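Catalase (Corynebacterium glutamicum, PDB 4B7H) catalyses the breakdown of hydrogen peroxide to water and oxygen at a haem group, carries bound NADPH, and is inhibited by nitric oxide. Local coordinates at residues P456-R461 with V498-L502; W120-H124 with L193-T199; W177-R182 with R490-W495. Numbering follows the deposited sequence.

Contact 1. Residues P456-R461 with V498-L502; sequences PGILYR and VDENL. With NDP (NADPH dihydro-nicotinamide-adenine-dinucleotide phosphate), chain H.
This is a buried polar and apolar contact between a helix and the junction of two others, in the C-terminal helical domain of a haem catalase. P456-R461 lies within helix 454-463 and widens into a pi-type turn at 459-461; V498 ends helix 487-498, D499 breaks it with extended backbone angles (-166/133), and helix 500-514 begins at E500. The backbones come closest where the CA atoms of G457 and V498 stand 4.9 Å apart. A CB on G457 would clash with V498 O, so the missing side chain permits this approach, and G457 CA lies 3.4 Å from V498 O. R461 (m, t, m, chi4 -85°) folds its guanidinium back along its own helix: NH1 donates to V498 O (3.1 Å) and forms a salt bridge with D499 OD2 (2.9 Å), while a water joins NH2 (3.0 Å) to V498 O (2.7 Å). D499 (chi1 t) is also the N-cap of the next helix, its OD1 accepting from L502 N at 2.9 Å and, weakly, from N501 N at 2.8 Å. One carboxylate thus caps a helix and pairs with the arginine. Y460 (chi1 t, chi2 78°) sets one ring face on L502 CB, a CH-pi contact 3.7 Å from the ring centroid, and P456 CB meets V498 CG1 at 3.9 Å. L459 turns from this interface to the NADPH, its CB 3.5 Å from ribose O2D. Helix 187-194 packs against P456, L459 and V498 through T191, and helix 466-479 meets Y460 and L502 through L472.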
# COMPACT_ATOMS: atom_id res chain seq x y z
N PRO A 456 26.33 12.39 -33.18
CA PRO A 456 25.18 12.65 -34.05
C PRO A 456 25.58 13.39 -35.33
O PRO A 456 24.91 13.24 -36.35
CB PRO A 456 24.25 13.53 -33.19
CG PRO A 456 25.13 14.08 -32.11
CD PRO A 456 26.15 13.00 -31.85
N GLY A 457 26.65 14.18 -35.27
CA GLY A 457 27.18 14.83 -36.46
C GLY A 457 27.65 13.82 -37.49
O GLY A 457 27.39 13.96 -38.68
N ILE A 458 28.35 12.79 -37.01
CA ILE A 458 28.80 11.68 -37.84
C ILE A 458 27.61 10.92 -38.45
O ILE A 458 27.62 10.57 -39.64
CB ILE A 458 29.71 10.71 -37.04
CG1 ILE A 458 31.06 11.37 -36.77
CG2 ILE A 458 29.93 9.41 -37.80
CD1 ILE A 458 31.96 10.59 -35.82
N LEU A 459 26.59 10.65 -37.64
CA LEU A 459 25.37 10.02 -38.14
C LEU A 459 24.80 10.84 -39.30
O LEU A 459 24.51 10.30 -40.37
CB LEU A 459 24.34 9.87 -37.02
CG LEU A 459 22.92 9.36 -37.35
CD1 LEU A 459 22.95 7.97 -37.98
CD2 LEU A 459 22.04 9.37 -36.10
N TYR A 460 24.68 12.15 -39.10
CA TYR A 460 24.16 13.04 -40.14
C TYR A 460 25.04 13.11 -41.39
O TYR A 460 24.55 13.01 -42.51
CB TYR A 460 23.94 14.45 -39.57
CG TYR A 460 23.25 15.39 -40.54
CD1 TYR A 460 21.87 15.32 -40.73
CD2 TYR A 460 23.97 16.33 -41.26
CE1 TYR A 460 21.23 16.18 -41.63
CE2 TYR A 460 23.34 17.19 -42.16
CZ TYR A 460 21.97 17.10 -42.33
OH TYR A 460 21.35 17.95 -43.22
N ARG A 461 26.35 13.27 -41.19
CA ARG A 461 27.26 13.52 -42.31
C ARG A 461 27.74 12.28 -43.04
O ARG A 461 28.09 12.35 -44.22
CB ARG A 461 28.47 14.33 -41.83
CG ARG A 461 28.14 15.77 -41.44
CD ARG A 461 29.40 16.54 -41.08
NE ARG A 461 29.96 16.12 -39.79
CZ ARG A 461 29.57 16.59 -38.61
NH1 ARG A 461 28.60 17.50 -38.53
NH2 ARG A 461 30.15 16.15 -37.50
N VAL A 498 25.23 20.12 -33.78
CA VAL A 498 25.26 18.79 -34.39
C VAL A 498 25.87 18.88 -35.80
O VAL A 498 26.82 18.17 -36.14
CB VAL A 498 23.86 18.14 -34.44
CG1 VAL A 498 23.88 16.87 -35.26
CG2 VAL A 498 23.36 17.86 -33.02
N ASP A 499 25.32 19.78 -36.61
CA ASP A 499 25.80 20.01 -37.97
C ASP A 499 25.20 21.32 -38.49
O ASP A 499 24.00 21.56 -38.36
CB ASP A 499 25.41 18.85 -38.88
CG ASP A 499 25.86 19.05 -40.30
OD1 ASP A 499 25.12 19.69 -41.07
OD2 ASP A 499 26.96 18.56 -40.65
N GLU A 500 26.04 22.17 -39.08
CA GLU A 500 25.59 23.48 -39.50
C GLU A 500 24.55 23.41 -40.61
O GLU A 500 23.66 24.25 -40.69
CB GLU A 500 26.76 24.36 -39.92
CG GLU A 500 27.58 24.88 -38.76
CD GLU A 500 28.66 25.85 -39.21
OE1 GLU A 500 29.29 25.60 -40.26
OE2 GLU A 500 28.87 26.86 -38.51
N ASN A 501 24.66 22.41 -41.49
CA ASN A 501 23.68 22.28 -42.56
C ASN A 501 22.34 21.76 -42.03
O ASN A 501 21.28 22.22 -42.44
CB ASN A 501 24.22 21.40 -43.69
CG ASN A 501 25.42 22.02 -44.36
OD1 ASN A 501 25.37 23.17 -44.79
ND2 ASN A 501 26.51 21.27 -44.42
N LEU A 502 22.40 20.81 -41.10
CA LEU A 502 21.18 20.35 -40.43
C LEU A 502 20.52 21.52 -39.69
O LEU A 502 19.32 21.74 -39.81
CB LEU A 502 21.49 19.22 -39.46
CG LEU A 502 20.32 18.76 -38.58
CD1 LEU A 502 19.14 18.26 -39.42
CD2 LEU A 502 20.81 17.67 -37.64
PA NDP H . 28.39 2.20 -39.28
O1A NDP H . 28.24 2.64 -40.69
O2A NDP H . 29.19 0.96 -39.14
O5B NDP H . 26.93 1.98 -38.67
C5B NDP H . 25.93 2.96 -38.84
C4B NDP H . 24.70 2.46 -38.09
O4B NDP H . 23.67 3.43 -38.20
C3B NDP H . 24.19 1.15 -38.68
O3B NDP H . 23.84 0.25 -37.64
C2B NDP H . 22.97 1.60 -39.46
O2B NDP H . 21.98 0.61 -39.69
C1B NDP H . 22.50 2.75 -38.59
N9A NDP H . 21.47 3.60 -39.24
C8A NDP H . 21.13 3.63 -40.57
N7A NDP H . 20.13 4.52 -40.74
C5A NDP H . 19.82 5.06 -39.53
C6A NDP H . 18.88 6.01 -39.14
N6A NDP H . 17.86 6.31 -39.95
N1A NDP H . 18.80 6.37 -37.82
C2A NDP H . 19.64 5.79 -36.89
N3A NDP H . 20.57 4.85 -37.28
C4A NDP H . 20.66 4.49 -38.58
O3 NDP H . 29.02 3.44 -38.44
PN NDP H . 29.35 3.41 -36.86
O1N NDP H . 29.01 2.09 -36.27
O2N NDP H . 30.72 3.98 -36.72
O5D NDP H . 28.33 4.51 -36.26
C5D NDP H . 28.09 5.71 -36.96
C4D NDP H . 26.86 6.39 -36.38
O4D NDP H . 25.75 5.54 -36.58
C3D NDP H . 26.99 6.59 -34.88
O3D NDP H . 27.54 7.87 -34.57
C2D NDP H . 25.56 6.41 -34.39
O2D NDP H . 24.92 7.66 -34.36
C1D NDP H . 24.87 5.57 -35.46
N1N NDP H . 24.61 4.20 -34.99
C2N NDP H . 25.61 3.50 -34.37
C3N NDP H . 25.44 2.21 -33.90
C7N NDP H . 26.59 1.55 -33.23
O7N NDP H . 26.33 0.59 -32.24
N7N NDP H . 27.84 1.89 -33.54
C4N NDP H . 24.13 1.47 -34.05
C5N NDP H . 23.10 2.31 -34.74
C6N NDP H . 23.37 3.61 -35.17
P2B NDP H . 21.97 -0.24 -41.06
O1X NDP H . 21.93 0.73 -42.21
O2X NDP H . 23.22 -1.09 -41.10
O3X NDP H . 20.73 -1.12 -41.02
O HOH W 1 29.21 17.49 -34.97

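Contact 2. Residues W120-H124 with L193-T199; sequences WRDVH and LMGDRGT. With NDP (NADPH dihydro-nicotinamide-adenine-dinucleotide phosphate), chain H.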
# COMPACT_ATOMS: atom_id res chain seq x y z
N TRP A 120 3.10 7.28 -30.81
CA TRP A 120 3.69 8.58 -30.52
C TRP A 120 5.19 8.46 -30.81
O TRP A 120 5.77 7.40 -30.58
CB TRP A 120 3.51 8.96 -29.05
CG TRP A 120 2.20 9.58 -28.71
CD1 TRP A 120 1.18 9.88 -29.57
CD2 TRP A 120 1.78 10.01 -27.41
NE1 TRP A 120 0.15 10.46 -28.88
CE2 TRP A 120 0.48 10.54 -27.55
CE3 TRP A 120 2.36 9.97 -26.14
CZ2 TRP A 120 -0.24 11.05 -26.47
CZ3 TRP A 120 1.63 10.47 -25.06
CH2 TRP A 120 0.35 11.00 -25.23
N ARG A 121 5.82 9.53 -31.30
CA ARG A 121 7.28 9.55 -31.44
C ARG A 121 7.90 9.34 -30.06
O ARG A 121 7.57 10.06 -29.11
CB ARG A 121 7.79 10.85 -32.05
CG ARG A 121 9.33 10.88 -32.17
CD ARG A 121 9.90 12.15 -32.82
NE ARG A 121 9.29 12.34 -34.13
CZ ARG A 121 9.65 11.68 -35.23
NH1 ARG A 121 10.68 10.84 -35.22
NH2 ARG A 121 9.00 11.90 -36.37
N ASP A 122 8.77 8.35 -29.95
CA ASP A 122 9.37 8.02 -28.67
C ASP A 122 10.42 6.96 -28.88
O ASP A 122 10.41 6.26 -29.90
CB ASP A 122 8.32 7.47 -27.70
CG ASP A 122 8.55 7.88 -26.26
OD1 ASP A 122 9.64 8.43 -25.95
OD2 ASP A 122 7.64 7.66 -25.43
N VAL A 123 11.32 6.82 -27.91
CA VAL A 123 12.13 5.63 -27.79
C VAL A 123 11.17 4.46 -27.53
O VAL A 123 10.11 4.65 -26.91
CB VAL A 123 13.12 5.77 -26.60
CG1 VAL A 123 13.81 4.45 -26.28
CG2 VAL A 123 14.14 6.87 -26.87
N HIS A 124 11.52 3.26 -28.01
CA HIS A 124 10.78 2.07 -27.62
C HIS A 124 11.63 1.13 -26.79
O HIS A 124 12.76 0.78 -27.15
CB HIS A 124 10.20 1.34 -28.82
CG HIS A 124 9.13 2.12 -29.50
ND1 HIS A 124 7.79 1.91 -29.27
CD2 HIS A 124 9.21 3.16 -30.37
CE1 HIS A 124 7.08 2.77 -29.99
NE2 HIS A 124 7.92 3.53 -30.67
N LEU A 193 16.26 9.88 -32.19
CA LEU A 193 14.83 9.95 -31.92
C LEU A 193 14.05 10.73 -32.99
O LEU A 193 12.93 10.38 -33.36
CB LEU A 193 14.59 10.59 -30.55
CG LEU A 193 13.14 10.93 -30.18
CD1 LEU A 193 12.28 9.68 -30.00
CD2 LEU A 193 13.11 11.81 -28.93
N MET A 194 14.65 11.82 -33.46
CA MET A 194 13.96 12.72 -34.37
C MET A 194 14.02 12.23 -35.82
O MET A 194 13.36 12.79 -36.70
CB MET A 194 14.52 14.14 -34.25
CG MET A 194 14.16 14.80 -32.93
SD MET A 194 12.41 15.21 -32.85
CE MET A 194 12.17 15.30 -31.08
N GLY A 195 14.79 11.17 -36.07
CA GLY A 195 14.88 10.59 -37.39
C GLY A 195 13.79 9.55 -37.61
O GLY A 195 12.82 9.47 -36.84
N ASP A 196 13.93 8.75 -38.67
CA ASP A 196 12.91 7.78 -39.02
C ASP A 196 12.65 6.81 -37.87
O ASP A 196 11.51 6.37 -37.67
CB ASP A 196 13.32 6.97 -40.25
CG ASP A 196 13.38 7.79 -41.53
OD1 ASP A 196 12.89 8.94 -41.56
OD2 ASP A 196 13.91 7.26 -42.52
N ARG A 197 13.70 6.47 -37.13
CA ARG A 197 13.59 5.44 -36.09
C ARG A 197 12.80 5.86 -34.85
O ARG A 197 12.49 5.03 -34.00
CB ARG A 197 14.97 4.91 -35.69
CG ARG A 197 15.68 4.21 -36.82
CD ARG A 197 16.93 3.52 -36.36
NE ARG A 197 17.58 2.87 -37.48
CZ ARG A 197 18.62 2.06 -37.36
NH1 ARG A 197 19.13 1.81 -36.15
NH2 ARG A 197 19.15 1.50 -38.43
N GLY A 198 12.46 7.14 -34.76
CA GLY A 198 11.56 7.60 -33.72
C GLY A 198 10.16 7.04 -33.88
O GLY A 198 9.39 7.04 -32.91
N THR A 199 9.83 6.56 -35.08
CA THR A 199 8.50 6.03 -35.35
C THR A 199 8.51 4.69 -36.10
O THR A 199 8.02 4.60 -37.22
CB THR A 199 7.63 7.05 -36.14
OG1 THR A 199 8.33 7.48 -37.32
CG2 THR A 199 7.33 8.28 -35.29
PA NDP H . 28.39 2.20 -39.28
O1A NDP H . 28.24 2.64 -40.69
O2A NDP H . 29.19 0.96 -39.14
O5B NDP H . 26.93 1.98 -38.67
C5B NDP H . 25.93 2.96 -38.84
C4B NDP H . 24.70 2.46 -38.09
O4B NDP H . 23.67 3.43 -38.20
C3B NDP H . 24.19 1.15 -38.68
O3B NDP H . 23.84 0.25 -37.64
C2B NDP H . 22.97 1.60 -39.46
O2B NDP H . 21.98 0.61 -39.69
C1B NDP H . 22.50 2.75 -38.59
N9A NDP H . 21.47 3.60 -39.24
C8A NDP H . 21.13 3.63 -40.57
N7A NDP H . 20.13 4.52 -40.74
C5A NDP H . 19.82 5.06 -39.53
C6A NDP H . 18.88 6.01 -39.14
N6A NDP H . 17.86 6.31 -39.95
N1A NDP H . 18.80 6.37 -37.82
C2A NDP H . 19.64 5.79 -36.89
N3A NDP H . 20.57 4.85 -37.28
C4A NDP H . 20.66 4.49 -38.58
O3 NDP H . 29.02 3.44 -38.44
PN NDP H . 29.35 3.41 -36.86
O1N NDP H . 29.01 2.09 -36.27
O2N NDP H . 30.72 3.98 -36.72
O5D NDP H . 28.33 4.51 -36.26
C5D NDP H . 28.09 5.71 -36.96
C4D NDP H . 26.86 6.39 -36.38
O4D NDP H . 25.75 5.54 -36.58
C3D NDP H . 26.99 6.59 -34.88
O3D NDP H . 27.54 7.87 -34.57
C2D NDP H . 25.56 6.41 -34.39
O2D NDP H . 24.92 7.66 -34.36
C1D NDP H . 24.87 5.57 -35.46
N1N NDP H . 24.61 4.20 -34.99
C2N NDP H . 25.61 3.50 -34.37
C3N NDP H . 25.44 2.21 -33.90
C7N NDP H . 26.59 1.55 -33.23
O7N NDP H . 26.33 0.59 -32.24
N7N NDP H . 27.84 1.89 -33.54
C4N NDP H . 24.13 1.47 -34.05
C5N NDP H . 23.10 2.31 -34.74
C6N NDP H . 23.37 3.61 -35.17
P2B NDP H . 21.97 -0.24 -41.06
O1X NDP H . 21.93 0.73 -42.21
O2X NDP H . 23.22 -1.09 -41.10
O3X NDP H . 20.73 -1.12 -41.02
O HOH W 2 7.16 5.66 -32.15
O HOH W 3 9.59 9.77 -38.03
O HOH W 4 12.26 4.96 -31.34
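R121 reaches from the loop before strand 125-132 into the turn that follows helix 187-194. Its NH1 donates to L193 O (3.0 Å) and, weakly, to G195 O (3.0 Å), both carbonyls near the guanidinium plane; M194 O lies over one face and T199 CG2 over the opposite one. NH2 forms a salt bridge with D241 and also donates to water 3 (2.8 Å), which donates to T199 OG1 (2.7 Å), itself also hydrogen-bonded to F239 O. Between the backbones the direct link is weak: D122 N to G198 O, 3.3 Å, with a CA-H...O contact from R121 CA to G198 O (3.6 Å). Water 2 donates to W120 O and G198 O and touches H124 NE2, each at 2.7 Å, and water 4 bridges D122 O and R197 O, likewise at 2.7 Å. G198 comes closest, its CA 5.2 Å from that of R121; a CB there would run into R121 NH1 and L193 O. Packing is modest: the L193 methyl CD1 rests on the D122 backbone (3.5 Å to C) and on R121 CG (3.9 Å), and M194 SD lies 4.0 Å from R121 CD. R197 points away from the loop to the NADPH, one guanidinium face over adenine N9A and NH2 in a weak bond to O2B (3.2 Å). R121 and ordered waters thus bind several carbonyls of a turn (L193, G195, R197, G198) whose R197 reaches the cofactor, tying the NADPH site to the loop whose V123 side chain comes within about 7 Å of the haem.

Contact 3. Residues W177-R182 with R490-W495; sequences WDFWTR and RVYDYW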
# COMPACT_ATOMS: atom_id res chain seq x y z
N TRP A 177 12.24 20.85 -25.05
CA TRP A 177 13.40 21.46 -25.69
C TRP A 177 14.24 22.30 -24.73
O TRP A 177 15.46 22.40 -24.91
CB TRP A 177 12.97 22.28 -26.91
CG TRP A 177 12.51 21.40 -28.03
CD1 TRP A 177 11.22 21.15 -28.41
CD2 TRP A 177 13.35 20.63 -28.89
NE1 TRP A 177 11.21 20.26 -29.46
CE2 TRP A 177 12.51 19.93 -29.78
CE3 TRP A 177 14.74 20.46 -29.00
CZ2 TRP A 177 13.00 19.08 -30.76
CZ3 TRP A 177 15.22 19.61 -29.97
CH2 TRP A 177 14.36 18.93 -30.85
N ASP A 178 13.61 22.90 -23.73
CA ASP A 178 14.37 23.62 -22.71
C ASP A 178 15.31 22.64 -22.02
O ASP A 178 16.50 22.92 -21.87
CB ASP A 178 13.43 24.28 -21.69
CG ASP A 178 14.16 25.21 -20.73
OD1 ASP A 178 15.06 25.95 -21.18
OD2 ASP A 178 13.83 25.20 -19.52
N PHE A 179 14.79 21.48 -21.64
CA PHE A 179 15.64 20.48 -21.00
C PHE A 179 16.72 19.98 -21.95
O PHE A 179 17.91 19.98 -21.60
CB PHE A 179 14.86 19.28 -20.46
CG PHE A 179 15.76 18.24 -19.85
CD1 PHE A 179 16.27 18.41 -18.56
CD2 PHE A 179 16.17 17.12 -20.58
CE1 PHE A 179 17.14 17.48 -18.00
CE2 PHE A 179 17.05 16.19 -20.02
CZ PHE A 179 17.53 16.37 -18.72
N TRP A 180 16.33 19.56 -23.15
CA TRP A 180 17.30 19.00 -24.09
C TRP A 180 18.44 19.96 -24.42
O TRP A 180 19.61 19.56 -24.43
CB TRP A 180 16.62 18.55 -25.38
CG TRP A 180 15.98 17.18 -25.33
CD1 TRP A 180 16.38 16.09 -24.59
CD2 TRP A 180 14.84 16.75 -26.09
NE1 TRP A 180 15.55 15.02 -24.84
CE2 TRP A 180 14.60 15.39 -25.76
CE3 TRP A 180 14.00 17.37 -27.01
CZ2 TRP A 180 13.55 14.66 -26.33
CZ3 TRP A 180 12.96 16.65 -27.57
CH2 TRP A 180 12.75 15.30 -27.23
N THR A 181 18.12 21.22 -24.69
CA THR A 181 19.18 22.19 -25.01
C THR A 181 20.04 22.57 -23.81
O THR A 181 21.19 22.98 -23.98
CB THR A 181 18.64 23.48 -25.67
OG1 THR A 181 17.79 24.17 -24.75
CG2 THR A 181 17.88 23.15 -26.95
N ARG A 182 19.49 22.46 -22.61
CA ARG A 182 20.28 22.75 -21.41
C ARG A 182 21.05 21.51 -20.94
O ARG A 182 21.92 21.62 -20.08
CB ARG A 182 19.40 23.34 -20.30
CG ARG A 182 18.87 24.73 -20.65
CD ARG A 182 17.97 25.33 -19.57
NE ARG A 182 17.51 26.64 -20.01
CZ ARG A 182 18.22 27.75 -19.89
NH1 ARG A 182 19.41 27.73 -19.31
NH2 ARG A 182 17.74 28.90 -20.36
N ARG A 490 18.01 28.72 -28.46
CA ARG A 490 18.68 27.56 -27.87
C ARG A 490 18.60 26.35 -28.79
O ARG A 490 19.58 25.63 -28.98
CB ARG A 490 18.10 27.21 -26.50
CG ARG A 490 18.34 28.27 -25.43
CD ARG A 490 18.17 27.70 -24.04
NE ARG A 490 19.17 26.66 -23.79
CZ ARG A 490 20.40 26.90 -23.33
NH1 ARG A 490 20.78 28.14 -23.05
NH2 ARG A 490 21.25 25.90 -23.15
N VAL A 491 17.42 26.13 -29.37
CA VAL A 491 17.24 25.00 -30.27
C VAL A 491 18.02 25.20 -31.57
O VAL A 491 18.63 24.26 -32.09
CB VAL A 491 15.75 24.72 -30.54
CG1 VAL A 491 15.58 23.57 -31.51
CG2 VAL A 491 15.02 24.41 -29.23
N TYR A 492 18.05 26.43 -32.09
CA TYR A 492 18.83 26.71 -33.29
C TYR A 492 20.31 26.35 -33.06
O TYR A 492 20.94 25.73 -33.91
CB TYR A 492 18.72 28.19 -33.70
CG TYR A 492 17.33 28.68 -34.04
CD1 TYR A 492 16.35 27.82 -34.53
CD2 TYR A 492 16.99 30.03 -33.88
CE1 TYR A 492 15.08 28.29 -34.84
CE2 TYR A 492 15.74 30.50 -34.19
CZ TYR A 492 14.78 29.63 -34.67
OH TYR A 492 13.53 30.11 -34.98
N ASP A 493 20.85 26.78 -31.92
CA ASP A 493 22.25 26.55 -31.60
C ASP A 493 22.56 25.07 -31.43
O ASP A 493 23.58 24.58 -31.89
CB ASP A 493 22.63 27.27 -30.30
CG ASP A 493 22.70 28.77 -30.45
OD1 ASP A 493 22.73 29.28 -31.59
OD2 ASP A 493 22.75 29.44 -29.39
N TYR A 494 21.65 24.37 -30.76
CA TYR A 494 21.79 22.94 -30.50
C TYR A 494 21.94 22.19 -31.82
O TYR A 494 22.86 21.39 -31.98
CB TYR A 494 20.55 22.51 -29.75
CG TYR A 494 20.37 21.08 -29.31
CD1 TYR A 494 20.83 20.64 -28.07
CD2 TYR A 494 19.63 20.19 -30.08
CE1 TYR A 494 20.58 19.34 -27.63
CE2 TYR A 494 19.38 18.90 -29.66
CZ TYR A 494 19.86 18.48 -28.44
OH TYR A 494 19.58 17.20 -28.03
N TRP A 495 21.04 22.44 -32.77
CA TRP A 495 21.12 21.75 -34.04
C TRP A 495 22.32 22.18 -34.89
O TRP A 495 22.93 21.35 -35.56
CB TRP A 495 19.79 21.81 -34.80
CG TRP A 495 18.78 20.98 -34.07
CD1 TRP A 495 17.68 21.43 -33.38
CD2 TRP A 495 18.83 19.56 -33.88
NE1 TRP A 495 17.03 20.36 -32.79
CE2 TRP A 495 17.72 19.21 -33.08
CE3 TRP A 495 19.71 18.56 -34.31
CZ2 TRP A 495 17.46 17.89 -32.71
CZ3 TRP A 495 19.44 17.25 -33.95
CH2 TRP A 495 18.33 16.93 -33.15
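Two hydrogen bonds tie helix 173-182 to helix 487-498, both from R490 to T181: NE to OG1 and NH2 to the carbonyl O, each 3.0 Å. The T181 hydroxyl, at chi1 p, also donates to W177 O one turn back (2.9 Å). Of the charged groups, R182 lays its guanidinium flat on that of R490, centres 4.2 Å apart and planes at 18°. The like charges are tempered by a salt bridge within the first helix, R182 NE to D178 OD1 (2.8 Å), and by R182 NH1 bonding to T413 O of the second subunit, while D178 OD2 accepts from that subunit's R401 N. Among the apolar contacts, W177 CB meets V491 CG2 (3.8 Å), and V491 CG1 lies over the indole. The same indole reaches W495, CH2 to CZ2 at 3.8 Å, the rings oblique with planes at 66°. T181 CG2 packs between V491 CG2 and Y494 CB, both 3.9 Å away. The Y494 ring also approaches the first helix obliquely, CE1 3.4 Å from W180 O and CD1 3.8 Å from T181 CA. The polar ends of two aromatics bond elsewhere: Y494 OH to S186 OG, W177 NE1 to A479 O. The short helical segments approach to 9.5 Å, their directions 43° apart, with T181 and R490 nearest (CA to CA 6.1 Å). This is oblique helix-helix packing with a polar rim and an aromatic interior, joining a helix of the main catalase region to one of the C-terminal immune-responsive region, segments 308 residues apart, beside a subunit interface.

The three contacts lie on the same side of the chain's centre. Contacts 1 and 2 both touch the NADPH, through L459 and R197, but not each other: their centres are 18 Å apart and their nearest atoms about 7 Å. Contact 3 adjoins both. W495 CE3 meets L502 CD2 of contact 1 at 3.6 Å, and W180 CZ3 meets M194 CE of contact 2 at 3.8 Å, where helices 173-182 and 187-194 follow each other. Contact 2 comes nearest the active site, the V123 side chain about 7 Å from both haem and nitric oxide; in contact 3 the W180 side chain is about 12 Å from the nitric oxide.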